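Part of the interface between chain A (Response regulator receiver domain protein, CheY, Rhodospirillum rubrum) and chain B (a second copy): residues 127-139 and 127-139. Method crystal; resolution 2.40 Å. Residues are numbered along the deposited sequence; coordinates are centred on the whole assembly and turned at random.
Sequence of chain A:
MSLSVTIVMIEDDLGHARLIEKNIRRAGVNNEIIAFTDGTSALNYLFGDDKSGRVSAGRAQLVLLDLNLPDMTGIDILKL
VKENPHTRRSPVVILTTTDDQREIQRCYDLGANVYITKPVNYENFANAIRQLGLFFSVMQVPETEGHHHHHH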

# COMPACT_ATOMS: atom_id res chain seq x y z
N ASN A 127 -12.41 -11.00 -8.90
CA ASN A 127 -11.37 -11.74 -8.22
C ASN A 127 -10.33 -10.81 -7.59
O ASN A 127 -9.85 -11.07 -6.48
CB ASN A 127 -10.64 -12.67 -9.18
CG ASN A 127 -9.28 -13.06 -8.67
OD1 ASN A 127 -9.14 -13.89 -7.77
ND2 ASN A 127 -8.24 -12.42 -9.22
N ALA A 128 -9.97 -9.74 -8.30
CA ALA A 128 -8.99 -8.81 -7.80
C ALA A 128 -9.46 -8.13 -6.52
O ALA A 128 -8.66 -7.90 -5.61
CB ALA A 128 -8.67 -7.76 -8.86
N ILE A 129 -10.75 -7.81 -6.45
CA ILE A 129 -11.33 -7.18 -5.27
C ILE A 129 -11.29 -8.16 -4.10
O ILE A 129 -11.07 -7.79 -2.94
CB ILE A 129 -12.79 -6.77 -5.53
CG1 ILE A 129 -12.85 -5.81 -6.72
CG2 ILE A 129 -13.39 -6.14 -4.28
CD1 ILE A 129 -14.26 -5.40 -7.12
N ARG A 130 -11.53 -9.42 -4.41
CA ARG A 130 -11.51 -10.48 -3.43
C ARG A 130 -10.08 -10.51 -2.89
O ARG A 130 -9.84 -10.59 -1.69
CB ARG A 130 -11.86 -11.78 -4.13
CG ARG A 130 -12.16 -12.98 -3.28
CD ARG A 130 -12.70 -14.08 -4.21
NE ARG A 130 -13.85 -13.58 -4.96
CZ ARG A 130 -14.04 -13.74 -6.27
NH1 ARG A 130 -13.15 -14.38 -7.02
NH2 ARG A 130 -15.12 -13.23 -6.84
N GLN A 131 -9.12 -10.41 -3.81
CA GLN A 131 -7.71 -10.41 -3.46
C GLN A 131 -7.39 -9.20 -2.59
O GLN A 131 -6.57 -9.29 -1.67
CB GLN A 131 -6.86 -10.40 -4.72
CG GLN A 131 -5.70 -11.35 -4.67
CD GLN A 131 -6.10 -12.71 -4.13
OE1 GLN A 131 -5.81 -13.04 -2.98
NE2 GLN A 131 -6.78 -13.50 -4.96
N LEU A 132 -8.03 -8.07 -2.88
CA LEU A 132 -7.86 -6.83 -2.13
C LEU A 132 -8.40 -7.02 -0.69
O LEU A 132 -7.79 -6.57 0.29
CB LEU A 132 -8.65 -5.71 -2.83
CG LEU A 132 -8.43 -4.21 -2.53
CD1 LEU A 132 -9.73 -3.47 -2.81
CD2 LEU A 132 -8.04 -3.99 -1.10
N GLY A 133 -9.55 -7.68 -0.59
CA GLY A 133 -10.16 -7.94 0.71
C GLY A 133 -9.32 -8.85 1.57
O GLY A 133 -9.19 -8.63 2.77
N LEU A 134 -8.74 -9.88 0.96
CA LEU A 134 -7.89 -10.81 1.69
C LEU A 134 -6.66 -10.11 2.24
O LEU A 134 -6.28 -10.33 3.38
CB LEU A 134 -7.46 -11.97 0.78
CG LEU A 134 -8.58 -12.95 0.45
CD1 LEU A 134 -8.13 -13.96 -0.58
CD2 LEU A 134 -9.02 -13.64 1.75
N PHE A 135 -6.04 -9.27 1.42
CA PHE A 135 -4.84 -8.52 1.81
C PHE A 135 -5.17 -7.55 2.94
O PHE A 135 -4.41 -7.40 3.89
CB PHE A 135 -4.30 -7.75 0.62
CG PHE A 135 -2.93 -7.20 0.83
CD1 PHE A 135 -1.85 -8.06 1.06
CD2 PHE A 135 -2.70 -5.83 0.78
CE1 PHE A 135 -0.56 -7.55 1.24
CE2 PHE A 135 -1.42 -5.31 0.95
CZ PHE A 135 -0.35 -6.17 1.19
N PHE A 136 -6.31 -6.89 2.81
CA PHE A 136 -6.78 -5.94 3.81
C PHE A 136 -6.78 -6.61 5.19
O PHE A 136 -6.32 -6.04 6.17
CB PHE A 136 -8.20 -5.50 3.46
CG PHE A 136 -8.89 -4.75 4.57
CD1 PHE A 136 -8.64 -3.40 4.78
CD2 PHE A 136 -9.78 -5.41 5.43
CE1 PHE A 136 -9.26 -2.71 5.81
CE2 PHE A 136 -10.40 -4.73 6.47
CZ PHE A 136 -10.14 -3.37 6.66
N SER A 137 -7.29 -7.83 5.24
CA SER A 137 -7.38 -8.55 6.50
C SER A 137 -6.02 -9.01 7.01
O SER A 137 -5.90 -9.49 8.13
CB SER A 137 -8.31 -9.75 6.35
OG SER A 137 -7.73 -10.71 5.49
N VAL A 138 -4.99 -8.84 6.18
CA VAL A 138 -3.64 -9.25 6.53
C VAL A 138 -2.75 -8.06 6.95
O VAL A 138 -1.80 -8.23 7.72
CB VAL A 138 -2.97 -9.97 5.32
CG1 VAL A 138 -1.47 -9.87 5.40
CG2 VAL A 138 -3.41 -11.43 5.29
N MSE A 139 -3.08 -6.87 6.46
CA MSE A 139 -2.32 -5.65 6.74
C MSE A 139 -2.78 -4.92 8.00
O MSE A 139 -3.87 -5.18 8.52
CB MSE A 139 -2.41 -4.68 5.55
CG MSE A 139 -3.78 -4.08 5.28
SE MSE A 139 -3.87 -3.06 3.77
CE MSE A 139 -3.53 -1.48 4.44
N ASN B 127 0.55 -18.21 4.64
CA ASN B 127 -0.66 -17.76 3.96
C ASN B 127 -0.64 -16.26 3.70
O ASN B 127 -1.05 -15.80 2.63
CB ASN B 127 -1.90 -18.10 4.77
CG ASN B 127 -3.15 -17.44 4.20
OD1 ASN B 127 -3.60 -17.77 3.10
ND2 ASN B 127 -3.72 -16.49 4.95
N ALA B 128 -0.19 -15.49 4.68
CA ALA B 128 -0.13 -14.04 4.56
C ALA B 128 0.80 -13.62 3.41
O ALA B 128 0.46 -12.75 2.61
CB ALA B 128 0.35 -13.41 5.87
N ILE B 129 1.96 -14.26 3.32
CA ILE B 129 2.92 -13.97 2.26
C ILE B 129 2.28 -14.30 0.91
O ILE B 129 2.43 -13.57 -0.06
CB ILE B 129 4.21 -14.82 2.43
CG1 ILE B 129 4.92 -14.45 3.73
CG2 ILE B 129 5.13 -14.63 1.23
CD1 ILE B 129 6.03 -15.44 4.12
N ARG B 130 1.57 -15.42 0.87
CA ARG B 130 0.89 -15.85 -0.34
C ARG B 130 -0.12 -14.78 -0.77
O ARG B 130 -0.18 -14.43 -1.95
CB ARG B 130 0.21 -17.21 -0.09
CG ARG B 130 -0.83 -17.60 -1.14
CD ARG B 130 -1.00 -19.13 -1.25
NE ARG B 130 -1.26 -19.82 0.02
CZ ARG B 130 -0.31 -20.25 0.85
NH1 ARG B 130 0.97 -20.07 0.55
NH2 ARG B 130 -0.64 -20.88 1.97
N GLN B 131 -0.90 -14.27 0.18
CA GLN B 131 -1.87 -13.22 -0.15
C GLN B 131 -1.14 -12.01 -0.72
O GLN B 131 -1.59 -11.40 -1.69
CB GLN B 131 -2.69 -12.78 1.07
CG GLN B 131 -3.59 -13.86 1.63
CD GLN B 131 -4.32 -14.63 0.54
OE1 GLN B 131 -4.90 -14.03 -0.37
NE2 GLN B 131 -4.32 -15.96 0.64
N LEU B 132 -0.01 -11.67 -0.10
CA LEU B 132 0.82 -10.55 -0.54
C LEU B 132 1.21 -10.74 -2.01
O LEU B 132 1.16 -9.80 -2.80
CB LEU B 132 2.10 -10.49 0.28
CG LEU B 132 2.92 -9.20 0.38
CD1 LEU B 132 4.37 -9.59 0.63
CD2 LEU B 132 2.80 -8.36 -0.87
N GLY B 133 1.60 -11.96 -2.35
CA GLY B 133 2.00 -12.25 -3.72
C GLY B 133 0.85 -12.05 -4.69
O GLY B 133 1.04 -11.55 -5.80
N LEU B 134 -0.34 -12.45 -4.27
CA LEU B 134 -1.53 -12.33 -5.10
C LEU B 134 -1.91 -10.86 -5.22
O LEU B 134 -2.28 -10.39 -6.30
CB LEU B 134 -2.67 -13.15 -4.50
CG LEU B 134 -2.32 -14.63 -4.39
CD1 LEU B 134 -3.35 -15.39 -3.57
CD2 LEU B 134 -2.23 -15.21 -5.79
N PHE B 135 -1.80 -10.12 -4.13
CA PHE B 135 -2.11 -8.70 -4.17
C PHE B 135 -1.11 -7.98 -5.07
O PHE B 135 -1.47 -7.08 -5.83
CB PHE B 135 -2.06 -8.08 -2.78
CG PHE B 135 -2.63 -6.71 -2.73
CD1 PHE B 135 -3.97 -6.49 -3.04
CD2 PHE B 135 -1.83 -5.63 -2.40
CE1 PHE B 135 -4.51 -5.21 -3.01
CE2 PHE B 135 -2.36 -4.34 -2.36
CZ PHE B 135 -3.70 -4.13 -2.67
N PHE B 136 0.16 -8.38 -4.99
CA PHE B 136 1.23 -7.80 -5.80
C PHE B 136 0.89 -7.86 -7.29
O PHE B 136 1.13 -6.90 -8.02
CB PHE B 136 2.54 -8.55 -5.54
CG PHE B 136 3.62 -8.26 -6.54
CD1 PHE B 136 4.30 -7.04 -6.53
CD2 PHE B 136 3.96 -9.21 -7.50
CE1 PHE B 136 5.30 -6.78 -7.46
CE2 PHE B 136 4.97 -8.95 -8.44
CZ PHE B 136 5.64 -7.73 -8.42
N SER B 137 0.32 -8.98 -7.74
CA SER B 137 -0.03 -9.17 -9.14
C SER B 137 -1.20 -8.30 -9.58
O SER B 137 -1.47 -8.15 -10.78
CB SER B 137 -0.40 -10.63 -9.40
OG SER B 137 0.61 -11.51 -8.94
N VAL B 138 -1.88 -7.72 -8.61
CA VAL B 138 -3.05 -6.90 -8.86
C VAL B 138 -2.76 -5.40 -8.84
O VAL B 138 -3.49 -4.62 -9.45
CB VAL B 138 -4.13 -7.24 -7.81
CG1 VAL B 138 -5.24 -6.23 -7.82
CG2 VAL B 138 -4.67 -8.65 -8.07
N MSE B 139 -1.71 -5.00 -8.14
CA MSE B 139 -1.39 -3.59 -8.06
C MSE B 139 -0.46 -3.12 -9.16
O MSE B 139 0.09 -3.91 -9.90
CB MSE B 139 -0.78 -3.27 -6.68
CG MSE B 139 0.54 -3.94 -6.41
SE MSE B 139 1.05 -3.71 -4.71
CE MSE B 139 1.94 -2.22 -4.88

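Homodimers often pair a helix with its own copy, and the contact between residues 127-139 of the two CheY chains illustrates the consequence: each residue pair across the contact recurs with the chains exchanged, and a residue near the centre meets itself. The helices run roughly antiparallel, at 141°, with their axes approaching to 9.1 Å.

Along chain A the contact opens with Ala128(A), whose CB lies 3.9 Å from CG1 of Val138(B). Ile129(A) points away and Arg130(A) is out of reach, as helical periodicity predicts. One turn beyond Ala128(A), Gln131(A) faces the partner, which covers 79 Å² of it. Its side-chain amide is probably turned over in the model, so its polar contacts are best left unassigned. In the partner chain, NE2 of Gln131(B) donates to OD1 of Asn127(B) at 3.1 Å, a bond within its own helix.

Leu132(A) points sideways yet brings its CG to 4.1 Å from CE1 of Phe135(B). Gly133(A) lies on the turned-away side, whereas Leu134(A) points toward the partner and brings CD1 to 3.2 Å from OE1 of Gln131(B), a close approach of an apolar group to a polar atom.

Phe135(A) shows the principle most plainly. Its ring forms an offset stack with that of Phe135(B), the centroids 4.2 Å apart and the planes inclined by only 12°; CD2 of Phe135(A) lies 3.3 Å from CD2 of Phe135(B). Each residue also sets its CB over the face of the other's ring, and CE1 of Phe135(A) reaches to 3.9 Å from CG of Leu132(B).

Phe136(A) directs its ring elsewhere, and Ser137(A) turns back to its own chain, its OG donating to O of Leu134(A) at 2.6 Å. Val138(A) then closes the contact, its CG1 4.0 Å from CB of Ala128(B), repeating the opening pair in reverse.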